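Putative oxidoreductase (Bacteroides fragilis NCTC 9343, PDB 3EOF) binds flavin mononucleotide and probably acts as a flavin-dependent oxidoreductase that uses NADPH. Local coordinates at residues T11-Q16 with G127-G132; T76-F81 with L145-L150. All coordinates share one frame; numbering follows the deposited sequence.

Both contacts are built on the same four-stranded antiparallel sheet, their centres about 22 Å apart and their nearest atoms about 6 Å apart, without touching. Interaction 1 lies at an edge strand of the sheet, 127-131, where the loop after helix 2-7 meets it beside the flavin. Interaction 2 uses strand 73-80 and the loop after helix 138-145. Strand 151-160 runs between strands 127-131 and 73-80, paired with both. Along the chain the segments alternate, 11-16, 76-81, 127-132, 145-150, so each contact closes across a segment of the other within one nitroreductase-family region. Each also reaches the second subunit, which contributes T37 to the flavin site of interaction 1.

Interaction 1: T11-Q16 with G127-G132; sequences TIRKYQ and GICYLG. With FMN (flavin mononucleotide), chain C.
I12 and I128 make the backbone link between the N-terminal loop and edge strand 127-131: I12 N donates to I128 O at 3.0 Å, nearly straight at hydrogen (167°).

Apolar contacts flank this bond. The CB of I12 sits 3.6 Å from G127 CA, against bare glycine backbone. C129 points its side chain at the loop, and with SG anti to the backbone N (chi1 -176°) its sulphur meets T11 CG2 at 3.5 Å. That same methyl lies over one face of the R13 guanidinium, offset toward its rim. Y15 brings CE1 near G127 O and its OH to 3.7 Å from C129 CB; the hydroxyl's strongest partner is T158 of the neighbouring strand.

Polar bonds to FMN come from both segments. T11 holds the phosphate twice, through its backbone N to O3P and through OG1 to O1P (2.7 Å); OG1 also accepts from a water that in turn accepts from Y130 N. The extended R13 chain brings NE to FMN O2 (2.7 Å, 167°), while NH2 reaches N1 at 3.1 Å. G132 N, further along the same segment as C129, donates to FMN O4 and, weakly, to N5. R9, Q65 and R171, and T37 of the second subunit, also bond the flavin.

The flavin is thus held at the phosphate and the pyrimidine edge, with a weaker bond at N5. A cationic guanidinium at N1 and O2 would be expected to stabilise negative charge there, as would suit the anionic reduced form of a flavin, should it arise.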
ATOM      1  N   THR A  11      -9.727 -14.276  -2.134  1.00 21.78           N
ATOM      2  CA  THR A  11      -8.615 -14.444  -3.025  1.00 23.58           C
ATOM      3  C   THR A  11      -8.919 -15.655  -3.921  1.00 24.02           C
ATOM      4  O   THR A  11      -9.396 -16.684  -3.442  1.00 22.61           O
ATOM      5  CB  THR A  11      -7.255 -14.673  -2.227  1.00 23.82           C
ATOM      6  OG1 THR A  11      -6.830 -13.447  -1.629  1.00 29.11           O
ATOM      7  CG2 THR A  11      -6.169 -15.102  -3.145  1.00 19.75           C
ATOM      8  N   ILE A  12      -8.579 -15.520  -5.205  1.00 22.14           N
ATOM      9  CA  ILE A  12      -8.812 -16.546  -6.180  1.00 21.62           C
ATOM     10  C   ILE A  12      -7.470 -16.896  -6.738  1.00 21.92           C
ATOM     11  O   ILE A  12      -6.722 -16.000  -7.181  1.00 21.88           O
ATOM     12  CB  ILE A  12      -9.758 -16.070  -7.302  1.00 19.18           C
ATOM     13  CG1 ILE A  12     -11.130 -15.663  -6.721  1.00 20.75           C
ATOM     14  CG2 ILE A  12      -9.867 -17.140  -8.348  1.00 15.12           C
ATOM     15  CD1 ILE A  12     -11.928 -16.811  -6.079  1.00 23.15           C
ATOM     16  N   ARG A  13      -7.171 -18.196  -6.700  1.00 22.90           N
ATOM     17  CA  ARG A  13      -5.903 -18.759  -7.123  1.00 22.69           C
ATOM     18  C   ARG A  13      -6.013 -19.752  -8.291  1.00 22.67           C
ATOM     19  O   ARG A  13      -5.009 -20.298  -8.731  1.00 23.07           O
ATOM     20  CB  ARG A  13      -5.273 -19.501  -5.937  1.00 23.53           C
ATOM     21  CG  ARG A  13      -4.913 -18.625  -4.762  1.00 27.76           C
ATOM     22  CD  ARG A  13      -4.457 -19.438  -3.583  1.00 27.27           C
ATOM     23  NE  ARG A  13      -4.016 -18.578  -2.490  1.00 29.97           N
ATOM     24  CZ  ARG A  13      -4.796 -18.054  -1.540  1.00 35.45           C
ATOM     25  NH1 ARG A  13      -6.104 -18.257  -1.509  1.00 37.19           N
ATOM     26  NH2 ARG A  13      -4.258 -17.293  -0.604  1.00 37.82           N
ATOM     27  N   LYS A  14      -7.229 -20.027  -8.763  1.00 22.49           N
ATOM     28  CA  LYS A  14      -7.453 -20.974  -9.854  1.00 21.49           C
ATOM     29  C   LYS A  14      -8.212 -20.169 -10.886  1.00 22.08           C
ATOM     30  O   LYS A  14      -9.193 -19.522 -10.531  1.00 19.81           O
ATOM     31  CB  LYS A  14      -8.314 -22.146  -9.407  1.00 22.23           C
ATOM     32  CG  LYS A  14      -7.809 -22.952  -8.265  1.00 30.85           C
ATOM     33  CD  LYS A  14      -6.707 -23.851  -8.663  1.00 43.38           C
ATOM     34  CE  LYS A  14      -6.244 -24.684  -7.462  1.00 53.40           C
ATOM     35  NZ  LYS A  14      -7.342 -25.499  -6.854  1.00 54.08           N
ATOM     36  N   TYR A  15      -7.777 -20.225 -12.148  1.00 20.98           N
ATOM     37  CA  TYR A  15      -8.361 -19.391 -13.186  1.00 22.24           C
ATOM     38  C   TYR A  15      -8.831 -20.220 -14.342  1.00 23.38           C
ATOM     39  O   TYR A  15      -8.334 -21.321 -14.635  1.00 23.37           O
ATOM     40  CB  TYR A  15      -7.354 -18.326 -13.657  1.00 22.43           C
ATOM     41  CG  TYR A  15      -6.682 -17.653 -12.477  1.00 23.04           C
ATOM     42  CD1 TYR A  15      -7.337 -16.671 -11.744  1.00 22.35           C
ATOM     43  CD2 TYR A  15      -5.422 -18.073 -12.037  1.00 24.50           C
ATOM     44  CE1 TYR A  15      -6.739 -16.093 -10.620  1.00 20.81           C
ATOM     45  CE2 TYR A  15      -4.799 -17.476 -10.922  1.00 22.55           C
ATOM     46  CZ  TYR A  15      -5.457 -16.502 -10.231  1.00 23.26           C
ATOM     47  OH  TYR A  15      -4.848 -15.935  -9.141  1.00 24.42           O
ATOM     48  N   GLN A  16      -9.834 -19.666 -14.980  1.00 23.49           N
ATOM     49  CA  GLN A  16     -10.483 -20.264 -16.102  1.00 25.52           C
ATOM     50  C   GLN A  16      -9.526 -20.072 -17.288  1.00 27.66           C
ATOM     51  O   GLN A  16      -8.683 -19.160 -17.287  1.00 26.55           O
ATOM     52  CB  GLN A  16     -11.822 -19.529 -16.294  1.00 23.69           C
ATOM     53  CG  GLN A  16     -12.826 -20.215 -17.120  1.00 37.34           C
ATOM     54  CD  GLN A  16     -13.958 -19.288 -17.520  1.00 33.36           C
ATOM     55  OE1 GLN A  16     -14.282 -18.353 -16.768  1.00 28.51           O
ATOM     56  NE2 GLN A  16     -14.559 -19.534 -18.730  1.00 28.85           N
ATOM     57  N   GLY A 127     -10.743 -12.679 -10.513  1.00 23.82           N
ATOM     58  CA  GLY A 127     -10.226 -13.108  -9.232  1.00 20.44           C
ATOM     59  C   GLY A 127      -8.749 -12.746  -9.252  1.00 20.08           C
ATOM     60  O   GLY A 127      -8.080 -12.832 -10.265  1.00 21.21           O
ATOM     61  N   ILE A 128      -8.250 -12.320  -8.118  1.00 20.73           N
ATOM     62  CA  ILE A 128      -6.881 -11.907  -7.977  1.00 21.57           C
ATOM     63  C   ILE A 128      -6.252 -12.625  -6.762  1.00 22.40           C
ATOM     64  O   ILE A 128      -6.929 -13.159  -5.895  1.00 20.18           O
ATOM     65  CB  ILE A 128      -6.777 -10.355  -7.797  1.00 21.64           C
ATOM     66  CG1 ILE A 128      -7.364  -9.907  -6.453  1.00 22.93           C
ATOM     67  CG2 ILE A 128      -7.499  -9.572  -8.978  1.00 22.96           C
ATOM     68  CD1 ILE A 128      -6.447 -10.013  -5.232  1.00 15.61           C
ATOM     69  N   CYS A 129      -4.934 -12.589  -6.730  1.00 24.06           N
ATOM     70  CA  CYS A 129      -4.138 -13.124  -5.649  1.00 23.52           C
ATOM     71  C   CYS A 129      -2.843 -12.336  -5.635  1.00 23.07           C
ATOM     72  O   CYS A 129      -2.199 -12.160  -6.670  1.00 23.49           O
ATOM     73  CB  CYS A 129      -3.824 -14.596  -5.856  1.00 24.55           C
ATOM     74  SG  CYS A 129      -2.935 -15.308  -4.480  1.00 24.34           S
ATOM     75  N   TYR A 130      -2.471 -11.815  -4.477  1.00 24.04           N
ATOM     76  CA  TYR A 130      -1.217 -11.120  -4.349  1.00 23.78           C
ATOM     77  C   TYR A 130      -0.173 -12.175  -4.094  1.00 25.35           C
ATOM     78  O   TYR A 130      -0.478 -13.179  -3.472  1.00 27.90           O
ATOM     79  CB  TYR A 130      -1.245 -10.191  -3.156  1.00 22.04           C
ATOM     80  CG  TYR A 130      -1.998  -8.858  -3.347  1.00 21.19           C
ATOM     81  CD1 TYR A 130      -1.325  -7.735  -3.778  1.00 26.06           C
ATOM     82  CD2 TYR A 130      -3.313  -8.721  -3.024  1.00 21.10           C
ATOM     83  CE1 TYR A 130      -1.956  -6.499  -3.894  1.00 15.15           C
ATOM     84  CE2 TYR A 130      -3.968  -7.476  -3.157  1.00 17.37           C
ATOM     85  CZ  TYR A 130      -3.237  -6.362  -3.596  1.00 20.67           C
ATOM     86  OH  TYR A 130      -3.781  -5.095  -3.770  1.00 17.70           O
ATOM     87  N   LEU A 131       1.041 -11.950  -4.581  1.00 26.55           N
ATOM     88  CA  LEU A 131       2.161 -12.828  -4.281  1.00 30.55           C
ATOM     89  C   LEU A 131       3.128 -11.972  -3.396  1.00 32.99           C
ATOM     90  O   LEU A 131       3.690 -10.883  -3.825  1.00 32.75           O
ATOM     91  CB  LEU A 131       2.834 -13.388  -5.537  1.00 28.52           C
ATOM     92  CG  LEU A 131       1.955 -13.904  -6.690  1.00 29.12           C
ATOM     93  CD1 LEU A 131       2.815 -14.084  -7.944  1.00 26.34           C
ATOM     94  CD2 LEU A 131       1.167 -15.189  -6.331  1.00 27.55           C
ATOM     95  N   GLY A 132       3.289 -12.474  -2.161  1.00 31.83           N
ATOM     96  CA  GLY A 132       4.164 -11.872  -1.144  1.00 32.55           C
ATOM     97  C   GLY A 132       5.612 -12.215  -1.406  1.00 32.19           C
ATOM     98  O   GLY A 132       6.564 -11.613  -0.843  1.00 31.97           O
TER
HETATM   99  N1  FMN C 300      -1.628 -15.816  -1.218  1.00 33.36           N
HETATM  100  C2  FMN C 300      -0.864 -16.890  -1.687  1.00 35.43           C
HETATM  101  O2  FMN C 300      -1.399 -17.968  -1.992  1.00 31.38           O
HETATM  102  N3  FMN C 300       0.525 -16.789  -1.793  1.00 32.31           N
HETATM  103  C4  FMN C 300       1.225 -15.618  -1.441  1.00 40.49           C
HETATM  104  O4  FMN C 300       2.398 -15.416  -1.936  1.00 35.07           O
HETATM  105  C4A FMN C 300       0.426 -14.541  -0.946  1.00 35.71           C
HETATM  106  N5  FMN C 300       1.040 -13.354  -0.572  1.00 35.20           N
HETATM  107  C5A FMN C 300       0.309 -12.261  -0.132  1.00 40.60           C
HETATM  108  C6  FMN C 300       1.020 -11.100   0.203  1.00 36.95           C
HETATM  109  C7  FMN C 300       0.361  -9.974   0.663  1.00 34.24           C
HETATM  110  C7M FMN C 300       1.188  -8.775   1.027  1.00 31.24           C
HETATM  111  C8  FMN C 300      -1.025 -10.003   0.804  1.00 30.00           C
HETATM  112  C8M FMN C 300      -1.734  -8.716   1.068  1.00 29.62           C
HETATM  113  C9  FMN C 300      -1.749 -11.169   0.468  1.00 35.91           C
HETATM  114  C9A FMN C 300      -1.096 -12.334  -0.009  1.00 31.66           C
HETATM  115  N10 FMN C 300      -1.746 -13.544  -0.361  1.00 33.30           N
HETATM  116  C10 FMN C 300      -0.990 -14.634  -0.829  1.00 36.13           C
HETATM  117  C1' FMN C 300      -3.249 -13.747  -0.180  1.00 23.93           C
HETATM  118  C2' FMN C 300      -3.544 -13.942   1.300  1.00 24.82           C
HETATM  119  O2' FMN C 300      -3.051 -15.230   1.692  1.00 36.23           O
HETATM  120  C3' FMN C 300      -5.011 -13.718   1.612  1.00 31.32           C
HETATM  121  O3' FMN C 300      -5.422 -12.354   1.407  1.00 25.00           O
HETATM  122  C4' FMN C 300      -5.372 -14.117   3.050  1.00 27.01           C
HETATM  123  O4' FMN C 300      -5.292 -15.519   3.217  1.00 34.24           O
HETATM  124  C5' FMN C 300      -6.805 -13.763   3.329  1.00 18.34           C
HETATM  125  O5' FMN C 300      -7.534 -14.386   2.269  1.00 26.25           O
HETATM  126  P   FMN C 300      -8.647 -13.568   1.402  1.00 38.94           P
HETATM  127  O1P FMN C 300      -7.982 -12.438   0.587  1.00 20.30           O
HETATM  128  O2P FMN C 300      -9.632 -12.962   2.368  1.00 30.73           O
HETATM  129  O3P FMN C 300      -9.366 -14.656   0.591  1.00 32.22           O
HETATM  130  O   HOH W   1      -4.619 -11.915  -2.433  1.00 20.92           O

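Interaction 2: T76-F81 with L145-L150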
ATOM      1  N   THR A  76       3.178  -7.164 -12.174  1.00 23.68           N
ATOM      2  CA  THR A  76       4.209  -6.790 -11.201  1.00 23.77           C
ATOM      3  C   THR A  76       4.128  -5.281 -11.021  1.00 25.98           C
ATOM      4  O   THR A  76       4.474  -4.524 -11.941  1.00 25.52           O
ATOM      5  CB  THR A  76       5.611  -7.236 -11.647  1.00 21.80           C
ATOM      6  OG1 THR A  76       5.616  -8.659 -11.852  1.00 22.05           O
ATOM      7  CG2 THR A  76       6.670  -6.861 -10.599  1.00 16.32           C
ATOM      8  N   PHE A  77       3.600  -4.860  -9.860  1.00 26.15           N
ATOM      9  CA  PHE A  77       3.523  -3.447  -9.475  1.00 24.57           C
ATOM     10  C   PHE A  77       4.869  -2.984  -8.883  1.00 23.57           C
ATOM     11  O   PHE A  77       5.301  -3.438  -7.825  1.00 18.55           O
ATOM     12  CB  PHE A  77       2.390  -3.241  -8.493  1.00 22.24           C
ATOM     13  CG  PHE A  77       1.047  -3.538  -9.075  1.00 21.92           C
ATOM     14  CD1 PHE A  77       0.511  -4.820  -9.006  1.00 19.04           C
ATOM     15  CD2 PHE A  77       0.316  -2.542  -9.690  1.00 21.44           C
ATOM     16  CE1 PHE A  77      -0.707  -5.100  -9.524  1.00 26.42           C
ATOM     17  CE2 PHE A  77      -0.898  -2.809 -10.215  1.00 21.52           C
ATOM     18  CZ  PHE A  77      -1.421  -4.122 -10.136  1.00 17.71           C
ATOM     19  N   CYS A  78       5.517  -2.058  -9.582  1.00 24.03           N
ATOM     20  CA  CYS A  78       6.815  -1.537  -9.200  1.00 23.79           C
ATOM     21  C   CYS A  78       6.821  -0.082  -8.735  1.00 23.18           C
ATOM     22  O   CYS A  78       6.190   0.790  -9.371  1.00 21.21           O
ATOM     23  CB  CYS A  78       7.754  -1.622 -10.405  1.00 26.23           C
ATOM     24  SG  CYS A  78       7.846  -3.250 -11.092  1.00 26.53           S
ATOM     25  N   ALA A  79       7.524   0.144  -7.624  1.00 23.79           N
ATOM     26  CA  ALA A  79       7.839   1.476  -7.122  1.00 24.57           C
ATOM     27  C   ALA A  79       8.733   2.036  -8.233  1.00 23.78           C
ATOM     28  O   ALA A  79       9.615   1.358  -8.685  1.00 25.79           O
ATOM     29  CB  ALA A  79       8.601   1.375  -5.800  1.00 22.03           C
ATOM     30  N   ASP A  80       8.490   3.251  -8.694  1.00 23.52           N
ATOM     31  CA  ASP A  80       9.267   3.797  -9.813  1.00 22.54           C
ATOM     32  C   ASP A  80       9.475   5.287  -9.631  1.00 22.01           C
ATOM     33  O   ASP A  80       8.539   6.089  -9.759  1.00 21.34           O
ATOM     34  CB  ASP A  80       8.527   3.498 -11.119  1.00 22.93           C
ATOM     35  CG  ASP A  80       9.274   3.915 -12.382  1.00 27.26           C
ATOM     36  OD1 ASP A  80      10.043   4.869 -12.339  1.00 23.90           O
ATOM     37  OD2 ASP A  80       9.027   3.296 -13.450  1.00 22.22           O
ATOM     38  N   PHE A  81      10.698   5.633  -9.256  1.00 22.64           N
ATOM     39  CA  PHE A  81      11.151   7.033  -9.230  1.00 22.01           C
ATOM     40  C   PHE A  81      11.996   7.338 -10.473  1.00 21.19           C
ATOM     41  O   PHE A  81      12.318   8.499 -10.739  1.00 22.30           O
ATOM     42  CB  PHE A  81      11.923   7.393  -7.939  1.00 20.48           C
ATOM     43  CG  PHE A  81      11.186   8.349  -7.071  1.00 24.64           C
ATOM     44  CD1 PHE A  81      11.038   9.664  -7.490  1.00 20.13           C
ATOM     45  CD2 PHE A  81      10.693   7.983  -5.850  1.00 22.74           C
ATOM     46  CE1 PHE A  81      10.377  10.597  -6.702  1.00 31.07           C
ATOM     47  CE2 PHE A  81      10.054   8.904  -5.052  1.00 24.47           C
ATOM     48  CZ  PHE A  81       9.879  10.211  -5.488  1.00 23.97           C
ATOM     49  N   LEU A 145      12.407  -8.901 -15.279  1.00 19.41           N
ATOM     50  CA  LEU A 145      11.646  -7.830 -15.922  1.00 23.24           C
ATOM     51  C   LEU A 145      12.521  -6.665 -16.344  1.00 23.24           C
ATOM     52  O   LEU A 145      12.026  -5.663 -16.852  1.00 17.67           O
ATOM     53  CB  LEU A 145      10.527  -7.351 -15.003  1.00 20.04           C
ATOM     54  CG  LEU A 145       9.634  -8.466 -14.438  1.00 19.22           C
ATOM     55  CD1 LEU A 145       8.559  -7.904 -13.565  1.00 13.86           C
ATOM     56  CD2 LEU A 145       9.057  -9.335 -15.572  1.00 16.35           C
ATOM     57  N   HIS A 146      13.826  -6.808 -16.139  1.00 21.68           N
ATOM     58  CA  HIS A 146      14.757  -5.764 -16.516  1.00 26.48           C
ATOM     59  C   HIS A 146      14.455  -4.402 -15.876  1.00 25.03           C
ATOM     60  O   HIS A 146      14.506  -3.368 -16.535  1.00 25.19           O
ATOM     61  CB  HIS A 146      14.802  -5.640 -18.053  1.00 28.99           C
ATOM     62  CG  HIS A 146      15.148  -6.925 -18.730  1.00 36.91           C
ATOM     63  ND1 HIS A 146      14.263  -7.608 -19.533  1.00 44.35           N
ATOM     64  CD2 HIS A 146      16.266  -7.686 -18.667  1.00 44.77           C
ATOM     65  CE1 HIS A 146      14.834  -8.719 -19.967  1.00 51.60           C
ATOM     66  NE2 HIS A 146      16.051  -8.789 -19.456  1.00 50.42           N
ATOM     67  N   LEU A 147      14.206  -4.424 -14.573  1.00 25.32           N
ATOM     68  CA  LEU A 147      13.886  -3.227 -13.807  1.00 23.96           C
ATOM     69  C   LEU A 147      15.212  -2.537 -13.498  1.00 24.62           C
ATOM     70  O   LEU A 147      16.129  -3.136 -12.898  1.00 25.02           O
ATOM     71  CB  LEU A 147      13.140  -3.588 -12.526  1.00 22.47           C
ATOM     72  CG  LEU A 147      11.904  -4.471 -12.720  1.00 15.09           C
ATOM     73  CD1 LEU A 147      11.359  -4.710 -11.327  1.00 15.16           C
ATOM     74  CD2 LEU A 147      10.900  -3.809 -13.649  1.00 23.13           C
ATOM     75  N   PRO A 148      15.369  -1.332 -14.008  1.00 24.75           N
ATOM     76  CA  PRO A 148      16.575  -0.592 -13.825  1.00 26.78           C
ATOM     77  C   PRO A 148      16.628   0.187 -12.486  1.00 27.47           C
ATOM     78  O   PRO A 148      15.758   0.034 -11.629  1.00 28.23           O
ATOM     79  CB  PRO A 148      16.552   0.360 -15.039  1.00 26.20           C
ATOM     80  CG  PRO A 148      15.197   0.608 -15.305  1.00 29.66           C
ATOM     81  CD  PRO A 148      14.401  -0.578 -14.835  1.00 28.34           C
ATOM     82  N   GLU A 149      17.639   1.034 -12.316  1.00 25.18           N
ATOM     83  CA  GLU A 149      17.792   1.795 -11.099  1.00 24.24           C
ATOM     84  C   GLU A 149      16.568   2.698 -10.836  1.00 24.34           C
ATOM     85  O   GLU A 149      15.967   3.206 -11.752  1.00 24.43           O
ATOM     86  CB  GLU A 149      19.136   2.558 -11.163  1.00 26.08           C
ATOM     87  CG  GLU A 149      19.580   3.253  -9.868  1.00 37.51           C
ATOM     88  CD  GLU A 149      21.022   3.761  -9.925  1.00 30.71           C
ATOM     89  OE1 GLU A 149      21.793   3.169 -10.715  1.00 34.98           O
ATOM     90  OE2 GLU A 149      21.353   4.716  -9.162  1.00 44.56           O
ATOM     91  N   LEU A 150      16.206   2.841  -9.561  1.00 22.00           N
ATOM     92  CA  LEU A 150      15.047   3.587  -9.083  1.00 22.53           C
ATOM     93  C   LEU A 150      13.703   2.918  -9.400  1.00 23.46           C
ATOM     94  O   LEU A 150      12.628   3.555  -9.323  1.00 24.52           O
ATOM     95  CB  LEU A 150      15.099   5.039  -9.524  1.00 21.82           C
ATOM     96  CG  LEU A 150      16.292   5.829  -9.013  1.00 25.82           C
ATOM     97  CD1 LEU A 150      16.148   7.276  -9.477  1.00 28.04           C
ATOM     98  CD2 LEU A 150      16.431   5.731  -7.503  1.00 26.37           C
TER
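In the antiparallel sheet at the core of this nitroreductase fold, strand 73-80 is covered on one side by the loop that connects helix 138-145 to strand 151-160. T76, C78 and F81 meet L145, L147 and L150 in order, and the two segments run only 25° apart. They are well separated at the start, with 8.9 Å between T76 CA and L145 CA, and close in to 5.2 Å between F81 CA and L150 CA. Side chains therefore bridge the first part of the contact and backbone the last.

T76 and L145 reach toward each other tip to tip. The CD1 methyl of L145 comes 3.5 Å from T76 OG1, and it also touches T76 CB and CG2, so one methyl rests against the whole end of the threonine. Two residues further on, C78 turns its sulphur to the fork of L147, where SG lies 3.8 Å from CD1 and only slightly farther from CD2. V151 also packs on C78, while Y183 of the second subunit packs on L147.

D80 ends the strand. Its carboxylate bonds S45 OG of its own chain and Y183 OH of the second subunit through OD2, and caps R83 N through OD1, at the start of helix 82-89. F81 follows, its ring stacked with that of Y97, and its CB lies 4.3 Å from L150 CB.

The carbonyl oxygen of L150 faces the end of the strand. There it receives a CA-H...O contact from D80 CA at 3.4 Å and a hydrogen bond from F81 N at 2.8 Å, the donor lying nearly in line with the carbonyl bond (163°).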